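PDB 6J3A: gamma-glutamyltranspeptidase from Streptomyces lincolnensis, which belongs to the LmbA-like gamma-glutamyltranspeptidase homologues of the Ntn-hydrolase clan and probably acts on gamma-glutamyl or similar amide bonds. Local coordinates for residues V46-E51 with N55-E60. Residues are numbered along the deposited sequence; the frame is centred on the assembly and turned at random.
Sequences VLHVVE and NGPAGE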
loop_
_atom_site.group_PDB
_atom_site.type_symbol
_atom_site.label_atom_id
_atom_site.label_comp_id
_atom_site.label_asym_id
_atom_site.label_seq_id
_atom_site.Cartn_x
_atom_site.Cartn_y
_atom_site.Cartn_z
ATOM N N VAL A 46 -6.025 -9.625 -14.776
ATOM C CA VAL A 46 -4.843 -9.838 -13.950
ATOM C C VAL A 46 -5.191 -10.777 -12.783
ATOM O O VAL A 46 -4.445 -11.714 -12.504
ATOM C CB VAL A 46 -4.228 -8.498 -13.482
ATOM C CG1 VAL A 46 -3.173 -8.711 -12.401
ATOM C CG2 VAL A 46 -3.615 -7.770 -14.674
ATOM N N LEU A 47 -6.332 -10.551 -12.140
ATOM C CA LEU A 47 -6.778 -11.423 -11.045
ATOM C C LEU A 47 -6.890 -12.897 -11.422
ATOM O O LEU A 47 -6.586 -13.769 -10.596
ATOM C CB LEU A 47 -8.117 -10.953 -10.480
ATOM C CG LEU A 47 -8.085 -9.712 -9.594
ATOM C CD1 LEU A 47 -9.502 -9.227 -9.347
ATOM C CD2 LEU A 47 -7.394 -9.999 -8.273
ATOM N N HIS A 48 -7.329 -13.178 -12.651
ATOM C CA HIS A 48 -7.371 -14.567 -13.143
ATOM C C HIS A 48 -5.989 -15.188 -12.972
ATOM O O HIS A 48 -5.843 -16.300 -12.455
ATOM C CB HIS A 48 -7.724 -14.647 -14.630
ATOM C CG HIS A 48 -9.071 -14.105 -14.970
ATOM N ND1 HIS A 48 -9.366 -13.582 -16.212
ATOM C CD2 HIS A 48 -10.203 -14.006 -14.235
ATOM C CE1 HIS A 48 -10.622 -13.171 -16.221
ATOM N NE2 HIS A 48 -11.153 -13.418 -15.035
ATOM N N VAL A 49 -4.984 -14.423 -13.403
ATOM C CA VAL A 49 -3.592 -14.869 -13.461
ATOM C C VAL A 49 -2.942 -14.966 -12.086
ATOM O O VAL A 49 -2.175 -15.895 -11.844
ATOM C CB VAL A 49 -2.749 -13.946 -14.372
ATOM C CG1 VAL A 49 -1.304 -14.422 -14.454
ATOM C CG2 VAL A 49 -3.334 -13.898 -15.777
ATOM N N VAL A 50 -3.240 -14.016 -11.200
ATOM C CA VAL A 50 -2.558 -13.931 -9.898
ATOM C C VAL A 50 -3.326 -14.514 -8.718
ATOM O O VAL A 50 -2.754 -14.656 -7.642
ATOM C CB VAL A 50 -2.100 -12.493 -9.575
ATOM C CG1 VAL A 50 -1.269 -11.946 -10.735
ATOM C CG2 VAL A 50 -3.275 -11.572 -9.243
ATOM N N GLU A 51 -4.604 -14.838 -8.922
ATOM C CA GLU A 51 -5.399 -15.587 -7.946
ATOM C C GLU A 51 -6.195 -16.723 -8.618
ATOM O O GLU A 51 -7.416 -16.814 -8.454
ATOM C CB GLU A 51 -6.346 -14.649 -7.198
ATOM C CG GLU A 51 -5.654 -13.487 -6.507
ATOM C CD GLU A 51 -6.519 -12.822 -5.448
ATOM O OE1 GLU A 51 -6.954 -13.517 -4.506
ATOM O OE2 GLU A 51 -6.754 -11.601 -5.544
ATOM N N ASN A 55 -10.162 -17.510 -8.565
ATOM C CA ASN A 55 -11.039 -17.191 -9.685
ATOM C C ASN A 55 -10.414 -17.635 -11.008
ATOM O O ASN A 55 -9.355 -18.244 -11.033
ATOM C CB ASN A 55 -11.363 -15.695 -9.706
ATOM C CG ASN A 55 -10.224 -14.851 -10.222
ATOM O OD1 ASN A 55 -9.055 -15.189 -10.050
ATOM N ND2 ASN A 55 -10.562 -13.733 -10.856
ATOM N N GLY A 56 -11.091 -17.343 -12.101
ATOM C CA GLY A 56 -10.578 -17.651 -13.421
ATOM C C GLY A 56 -11.551 -17.158 -14.472
ATOM O O GLY A 56 -12.661 -16.767 -14.130
ATOM N N PRO A 57 -11.143 -17.165 -15.752
ATOM C CA PRO A 57 -11.949 -16.576 -16.825
ATOM C C PRO A 57 -13.328 -17.215 -17.094
ATOM O O PRO A 57 -14.235 -16.516 -17.538
ATOM C CB PRO A 57 -11.041 -16.701 -18.063
ATOM C CG PRO A 57 -9.667 -16.841 -17.522
ATOM C CD PRO A 57 -9.835 -17.621 -16.252
ATOM N N ALA A 58 -13.481 -18.510 -16.812
ATOM C CA ALA A 58 -14.761 -19.214 -16.995
ATOM C C ALA A 58 -15.634 -19.227 -15.730
ATOM O O ALA A 58 -16.590 -20.000 -15.630
ATOM C CB ALA A 58 -14.514 -20.630 -17.481
ATOM N N GLY A 59 -15.309 -18.361 -14.773
ATOM C CA GLY A 59 -16.127 -18.150 -13.586
ATOM C C GLY A 59 -17.197 -17.089 -13.810
ATOM O O GLY A 59 -17.767 -16.982 -14.903
ATOM N N GLU A 60 -17.443 -16.294 -12.768
ATOM C CA GLU A 60 -18.579 -15.369 -12.698
ATOM C C GLU A 60 -18.170 -14.051 -12.113
ATOM O O GLU A 60 -17.125 -13.955 -11.492
ATOM C CB GLU A 60 -19.656 -15.915 -11.764
ATOM C CG GLU A 60 -20.147 -17.286 -12.145
ATOM C CD GLU A 60 -19.559 -18.438 -11.371
ATOM O OE1 GLU A 60 -19.855 -19.554 -11.811
ATOM O OE2 GLU A 60 -18.834 -18.264 -10.365
HETATM O O HOH W 1 -7.510 -18.309 -13.675
#
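Pro57 lays its ring over one face of the His48 imidazole, with Pro57 CG 3.9 Å from the centroid of the His48 ring, a CH-pi contact. The proline nitrogen sits above the middle of the same face, so a rigid, flat-lying residue suits the flat ring. His48 reaches it because its CG stands anti to the carbonyl carbon (chi1 -62°), which brings the imidazole from the last turn of helix 36-50 up against the loop. This is the tight part: His48 CD2 also lies 3.4 Å from Gly56 C, where the two backbones come nearest; a side chain on Gly56 would point away from the helix and crowd Pro57 CD. Replacing His48 by alanine would take away the imidazole, and the Pro57 ring would probably lose its aromatic partner, with a gap opened beside Gly56. Beside the ring the contact is bridged by water rather than by close packing, although it is still buried: one water donates to His48 O and, at 3.2 Å, to Asn55 O. Where Glu51 leaves the helix, its carbonyl accepts a hydrogen bond from Asn55 N at 2.8 Å. The Glu51 carboxylate turns elsewhere, OE2 bonding Thr18. Proline-on-imidazole packing thus joins the loop before strand 61-66 to the end of the helix, while backbone and water bonds satisfy carbonyls there.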